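Local coordinates for protein fatty acid synthase 1, isoform A (Drosophila melanogaster, PDB 6FN6) that probably carries out the β-carbon processing steps (dehydration, enoyl reduction and ketoreduction) of NADPH-dependent fatty acid synthesis, as part of a larger multifunctional synthase, at residues 260-265 against 553-558; 495-500 against 1080-1085. All coordinates share one frame; numbering follows the deposited sequence.

Contact 1. Residues 260-265 against 553-558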
loop_
_atom_site.group_PDB
_atom_site.type_symbol
_atom_site.label_atom_id
_atom_site.label_comp_id
_atom_site.label_asym_id
_atom_site.label_seq_id
_atom_site.Cartn_x
_atom_site.Cartn_y
_atom_site.Cartn_z
ATOM N N THR A 260 22.237 -32.272 -35.544
ATOM C CA THR A 260 23.562 -32.883 -35.533
ATOM C C THR A 260 24.219 -32.714 -36.896
ATOM O O THR A 260 23.540 -32.488 -37.898
ATOM C CB THR A 260 23.500 -34.382 -35.179
ATOM O OG1 THR A 260 22.586 -35.049 -36.059
ATOM C CG2 THR A 260 23.057 -34.577 -33.733
ATOM N N LEU A 261 25.542 -32.817 -36.923
ATOM C CA LEU A 261 26.296 -32.707 -38.166
ATOM C C LEU A 261 27.045 -33.996 -38.467
ATOM O O LEU A 261 27.659 -34.590 -37.579
ATOM C CB LEU A 261 27.281 -31.539 -38.100
ATOM C CG LEU A 261 26.694 -30.130 -38.213
ATOM C CD1 LEU A 261 27.793 -29.096 -38.051
ATOM C CD2 LEU A 261 25.958 -29.924 -39.529
ATOM N N GLU A 262 26.986 -34.424 -39.725
ATOM C CA GLU A 262 27.736 -35.591 -40.173
ATOM C C GLU A 262 28.683 -35.196 -41.299
ATOM O O GLU A 262 28.265 -34.604 -42.293
ATOM C CB GLU A 262 26.788 -36.699 -40.638
ATOM C CG GLU A 262 25.789 -37.140 -39.578
ATOM C CD GLU A 262 24.911 -38.285 -40.041
ATOM O OE1 GLU A 262 25.195 -38.858 -41.113
ATOM O OE2 GLU A 262 23.938 -38.613 -39.331
ATOM N N ARG A 263 29.957 -35.533 -41.138
ATOM C CA ARG A 263 30.972 -35.180 -42.120
ATOM C C ARG A 263 31.130 -36.280 -43.166
ATOM O O ARG A 263 31.100 -37.468 -42.847
ATOM C CB ARG A 263 32.311 -34.913 -41.430
ATOM C CG ARG A 263 32.984 -36.155 -40.882
ATOM C CD ARG A 263 34.258 -35.818 -40.133
ATOM N NE ARG A 263 34.688 -36.928 -39.286
ATOM C CZ ARG A 263 35.478 -37.921 -39.680
ATOM N NH1 ARG A 263 35.941 -37.964 -40.922
ATOM N NH2 ARG A 263 35.803 -38.879 -38.824
ATOM N N TYR A 264 31.284 -35.871 -44.421
ATOM C CA TYR A 264 31.538 -36.808 -45.504
ATOM C C TYR A 264 33.031 -37.080 -45.622
ATOM O O TYR A 264 33.849 -36.203 -45.354
ATOM C CB TYR A 264 30.995 -36.262 -46.826
ATOM C CG TYR A 264 29.511 -36.469 -46.994
ATOM C CD1 TYR A 264 28.605 -35.551 -46.485
ATOM C CD2 TYR A 264 29.014 -37.580 -47.655
ATOM C CE1 TYR A 264 27.247 -35.730 -46.633
ATOM C CE2 TYR A 264 27.654 -37.769 -47.807
ATOM C CZ TYR A 264 26.776 -36.841 -47.291
ATOM O OH TYR A 264 25.421 -37.018 -47.435
ATOM N N GLN A 265 33.381 -38.309 -45.991
ATOM C CA GLN A 265 34.768 -38.660 -46.277
ATOM C C GLN A 265 34.840 -39.899 -47.162
ATOM O O GLN A 265 33.886 -40.674 -47.245
ATOM C CB GLN A 265 35.557 -38.899 -44.986
ATOM C CG GLN A 265 35.020 -40.016 -44.103
ATOM C CD GLN A 265 36.017 -40.439 -43.039
ATOM O OE1 GLN A 265 35.876 -40.099 -41.865
ATOM N NE2 GLN A 265 37.036 -41.186 -43.449
ATOM N N PHE A 553 31.800 -42.301 -50.782
ATOM C CA PHE A 553 31.729 -41.198 -49.831
ATOM C C PHE A 553 30.627 -41.469 -48.818
ATOM O O PHE A 553 29.448 -41.511 -49.167
ATOM C CB PHE A 553 31.488 -39.872 -50.546
ATOM C CG PHE A 553 32.720 -39.297 -51.171
ATOM C CD1 PHE A 553 33.681 -38.682 -50.390
ATOM C CD2 PHE A 553 32.921 -39.376 -52.538
ATOM C CE1 PHE A 553 34.821 -38.152 -50.958
ATOM C CE2 PHE A 553 34.061 -38.848 -53.115
ATOM C CZ PHE A 553 35.012 -38.236 -52.323
ATOM N N ARG A 554 31.020 -41.666 -47.565
ATOM C CA ARG A 554 30.072 -41.984 -46.504
ATOM C C ARG A 554 30.037 -40.874 -45.454
ATOM O O ARG A 554 31.034 -40.189 -45.225
ATOM C CB ARG A 554 30.434 -43.320 -45.854
ATOM C CG ARG A 554 30.508 -44.492 -46.827
ATOM C CD ARG A 554 29.167 -45.199 -46.990
ATOM N NE ARG A 554 28.125 -44.346 -47.561
ATOM C CZ ARG A 554 27.820 -44.280 -48.857
ATOM N NH1 ARG A 554 28.478 -45.010 -49.751
ATOM N NH2 ARG A 554 26.848 -43.475 -49.264
ATOM N N HIS A 555 28.879 -40.693 -44.827
ATOM C CA HIS A 555 28.710 -39.660 -43.809
ATOM C C HIS A 555 28.769 -40.257 -42.406
ATOM O O HIS A 555 28.011 -41.168 -42.076
ATOM C CB HIS A 555 27.390 -38.911 -44.011
ATOM C CG HIS A 555 26.199 -39.807 -44.150
ATOM N ND1 HIS A 555 25.687 -40.535 -43.099
ATOM C CD2 HIS A 555 25.411 -40.079 -45.216
ATOM C CE1 HIS A 555 24.638 -41.224 -43.514
ATOM N NE2 HIS A 555 24.449 -40.963 -44.795
ATOM N N LEU A 556 29.685 -39.741 -41.592
ATOM C CA LEU A 556 29.908 -40.254 -40.243
ATOM C C LEU A 556 29.362 -39.306 -39.173
ATOM O O LEU A 556 29.513 -38.086 -39.269
ATOM C CB LEU A 556 31.399 -40.491 -40.016
ATOM C CG LEU A 556 31.957 -41.847 -40.460
ATOM C CD1 LEU A 556 31.570 -42.172 -41.894
ATOM C CD2 LEU A 556 33.469 -41.862 -40.310
ATOM N N LYS A 557 28.734 -39.885 -38.152
ATOM C CA LYS A 557 28.182 -39.118 -37.038
ATOM C C LYS A 557 29.300 -38.502 -36.199
ATOM O O LYS A 557 30.231 -39.199 -35.793
ATOM C CB LYS A 557 27.302 -40.004 -36.149
ATOM C CG LYS A 557 25.989 -40.457 -36.781
ATOM C CD LYS A 557 25.379 -41.616 -35.994
ATOM C CE LYS A 557 24.172 -42.236 -36.690
ATOM N NZ LYS A 557 24.467 -42.674 -38.080
ATOM N N LEU A 558 29.213 -37.200 -35.948
ATOM C CA LEU A 558 30.232 -36.506 -35.161
ATOM C C LEU A 558 29.987 -36.696 -33.659
ATOM O O LEU A 558 28.844 -36.720 -33.200
ATOM C CB LEU A 558 30.264 -35.019 -35.521
ATOM C CG LEU A 558 30.736 -34.711 -36.949
ATOM C CD1 LEU A 558 30.474 -33.258 -37.311
ATOM C CD2 LEU A 558 32.212 -35.044 -37.130
#
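R263 and L556 face each other as a hydrogen-bonded antiparallel pair, with R263 N to L556 O at 3.2 Å and L556 N to R263 O at 3.0 Å. Q265 and R554 repeat this pattern two residues on, and a weak bond from L558 N to L261 O (3.4 Å) closes the other end. Between the hydrogen-bonded pairs, Y264 meets H555 and E262 meets K557 in non-hydrogen-bonded positions.

On the face of E262, Y264, H555 and K557, an aromatic pair forms. H555 CB sits over the centre of the Y264 ring, 3.9 Å from its centroid, a CH-pi contact; the imidazole turns its edge toward the same ring in an offset edge-to-face pair with planes 81° apart. CG of H555, lodged between backbone N and carbonyl carbon (chi1 51°), brings the imidazole alongside the tyrosine.

Polar groups gather beside it: E262 OE1 lies 2.6 Å from H555 ND1, whereas K557 NZ makes its salt bridge with D288.

On the face of R263, Q265 and L556, a leucine methyl packs on polar groups: L556 CD2 reaches 3.4 Å from Q265 OE1 and comes over one face of the R263 guanidinium, while L558 CD2 lies at that group's edge. Apolar packing is left to L261 CB and L558 CD1, 3.7 Å apart. Such pairing is typical of an antiparallel strand pair within a mixed β-sheet, here joining strand 257-268 to strand 549-557, within the pseudo-ketoreductase region.

Contact 2. Residues 495-500 against 1080-1085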
loop_
_atom_site.group_PDB
_atom_site.type_symbol
_atom_site.label_atom_id
_atom_site.label_comp_id
_atom_site.label_asym_id
_atom_site.label_seq_id
_atom_site.Cartn_x
_atom_site.Cartn_y
_atom_site.Cartn_z
ATOM N N GLY A 495 31.188 -33.123 -57.874
ATOM C CA GLY A 495 31.387 -33.862 -56.646
ATOM C C GLY A 495 30.675 -35.191 -56.757
ATOM O O GLY A 495 29.544 -35.248 -57.240
ATOM N N ALA A 496 31.322 -36.254 -56.294
ATOM C CA ALA A 496 30.789 -37.597 -56.465
ATOM C C ALA A 496 29.450 -37.759 -55.746
ATOM O O ALA A 496 28.525 -38.376 -56.276
ATOM C CB ALA A 496 31.790 -38.628 -55.963
ATOM N N VAL A 497 29.348 -37.199 -54.544
ATOM C CA VAL A 497 28.147 -37.353 -53.726
ATOM C C VAL A 497 26.941 -36.715 -54.406
ATOM O O VAL A 497 25.899 -37.351 -54.568
ATOM C CB VAL A 497 28.367 -36.761 -52.316
ATOM C CG1 VAL A 497 27.069 -36.760 -51.504
ATOM C CG2 VAL A 497 29.448 -37.541 -51.583
ATOM N N GLY A 498 27.087 -35.458 -54.809
ATOM C CA GLY A 498 26.003 -34.741 -55.454
ATOM C C GLY A 498 25.572 -35.391 -56.752
ATOM O O GLY A 498 24.379 -35.565 -57.006
ATOM N N LEU A 499 26.551 -35.763 -57.569
ATOM C CA LEU A 499 26.280 -36.370 -58.866
ATOM C C LEU A 499 25.544 -37.696 -58.707
ATOM O O LEU A 499 24.662 -38.023 -59.500
ATOM C CB LEU A 499 27.581 -36.576 -59.639
ATOM C CG LEU A 499 27.436 -37.117 -61.065
ATOM C CD1 LEU A 499 26.590 -36.176 -61.914
ATOM C CD2 LEU A 499 28.797 -37.350 -61.709
ATOM N N MET A 500 25.906 -38.459 -57.681
ATOM C CA MET A 500 25.250 -39.734 -57.424
ATOM C C MET A 500 23.768 -39.514 -57.141
ATOM O O MET A 500 22.909 -40.184 -57.715
ATOM C CB MET A 500 25.903 -40.453 -56.244
ATOM C CG MET A 500 25.416 -41.885 -56.035
ATOM S SD MET A 500 25.918 -43.009 -57.356
ATOM C CE MET A 500 24.470 -43.034 -58.413
ATOM N N ALA A 1080 28.436 -29.371 -57.885
ATOM C CA ALA A 1080 29.416 -28.348 -58.227
ATOM C C ALA A 1080 29.979 -27.670 -56.974
ATOM O O ALA A 1080 31.193 -27.539 -56.824
ATOM C CB ALA A 1080 28.792 -27.318 -59.151
ATOM N N MET A 1081 29.092 -27.231 -56.085
ATOM C CA MET A 1081 29.511 -26.561 -54.855
ATOM C C MET A 1081 30.364 -27.481 -53.986
ATOM O O MET A 1081 31.305 -27.034 -53.331
ATOM C CB MET A 1081 28.295 -26.078 -54.064
ATOM C CG MET A 1081 27.602 -24.877 -54.681
ATOM S SD MET A 1081 26.245 -24.273 -53.666
ATOM C CE MET A 1081 25.636 -22.932 -54.681
ATOM N N GLU A 1082 30.007 -28.761 -53.967
ATOM C CA GLU A 1082 30.775 -29.767 -53.245
ATOM C C GLU A 1082 32.217 -29.790 -53.734
ATOM O O GLU A 1082 33.158 -29.769 -52.943
ATOM C CB GLU A 1082 30.148 -31.154 -53.416
ATOM C CG GLU A 1082 28.827 -31.343 -52.687
ATOM C CD GLU A 1082 28.118 -32.622 -53.092
ATOM O OE1 GLU A 1082 28.742 -33.452 -53.791
ATOM O OE2 GLU A 1082 26.938 -32.796 -52.715
ATOM N N ARG A 1083 32.376 -29.831 -55.051
ATOM C CA ARG A 1083 33.694 -29.926 -55.663
ATOM C C ARG A 1083 34.494 -28.646 -55.416
ATOM O O ARG A 1083 35.685 -28.698 -55.116
ATOM C CB ARG A 1083 33.561 -30.187 -57.166
ATOM C CG ARG A 1083 34.806 -30.756 -57.821
ATOM C CD ARG A 1083 35.020 -32.199 -57.394
ATOM N NE ARG A 1083 36.026 -32.883 -58.208
ATOM C CZ ARG A 1083 37.293 -33.074 -57.849
ATOM N NH1 ARG A 1083 37.745 -32.634 -56.679
ATOM N NH2 ARG A 1083 38.114 -33.714 -58.669
ATOM N N ILE A 1084 33.836 -27.501 -55.559
ATOM C CA ILE A 1084 34.481 -26.215 -55.326
ATOM C C ILE A 1084 35.134 -26.169 -53.944
ATOM O O ILE A 1084 36.276 -25.737 -53.801
ATOM C CB ILE A 1084 33.477 -25.062 -55.494
ATOM C CG1 ILE A 1084 33.055 -24.950 -56.959
ATOM C CG2 ILE A 1084 34.080 -23.743 -54.996
ATOM C CD1 ILE A 1084 31.948 -23.939 -57.223
ATOM N N CYS A 1085 34.404 -26.616 -52.929
ATOM C CA CYS A 1085 34.903 -26.568 -51.561
ATOM C C CYS A 1085 36.000 -27.600 -51.346
ATOM O O CYS A 1085 36.968 -27.340 -50.631
ATOM C CB CYS A 1085 33.756 -26.776 -50.574
ATOM S SG CYS A 1085 32.558 -25.415 -50.605
#
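The carboxylate of E1082 is the flat group that meets the other segment: OE1 takes the N-H of G498 and touches V497 CB, while OE2 lies near G498 CA. The backbone N-H of G498 reaches OE1 close to the carboxylate plane, on the syn lone pair, from the side of the other oxygen. V497 CB approaches OE1 from well off the plane, 3.6 Å away, and the two side chains cross at about a right angle. OE2 has its own donor, NE2 of Q1099.

The bond from G498 N to OE1 measures 2.8 Å, with an N-H...O angle of 142°. E1082 reaches toward the first turn of helix 496-504; its CG is anti to the carbonyl carbon (chi1 -71°), and the chain beyond is extended. G495, the N-cap residue, and G498 both lack a side chain on the flank turned toward the glutamate, where a β-carbon would crowd OE1.

R1083 adds the aliphatic part of its side chain, CB lying 3.8 Å from G495 N and CD 4.1 Å from G495 CA, while its guanidinium forms a salt bridge with E1086. G495 is also held by S1079, whose hydroxyl is hydrogen-bonded to G495 O. Through the glutamate, the KR-domain helix 1072-1090 is joined to the pseudo-KR helix.

An alanine in place of E1082 would probably leave the N-H of G498 and the amide of Q1099 without their acceptor.

In chemical terms, an acidic group is buried against the first turn of a helix, where backbone N-H groups have no carbonyl acceptor from a preceding turn; the positive end of the helix dipole is likely to favour the ionised carboxylate.

How the contacts relate
The centres of the two contacts lie about 15 Å apart, and helix 496-504 packs against the strands of contact 1. F553 bridges them, its CB 3.3 Å from V497 CG2, and V497 CG1 also meets Y264 CE2 at 3.9 Å. Along the chain the segments alternate: 260-265, 495-500, 553-558, 1080-1085. Contact 1 thus brings strand 257-268 to strand 549-557 of the pseudo-KR region, while contact 2 brings that region to helix 1072-1090 of the KR domain. Together they tie sequence-distant pieces into one pseudo-KR/KR unit, as in related animal fatty acid synthases, with the enoylreductase inserted between its halves.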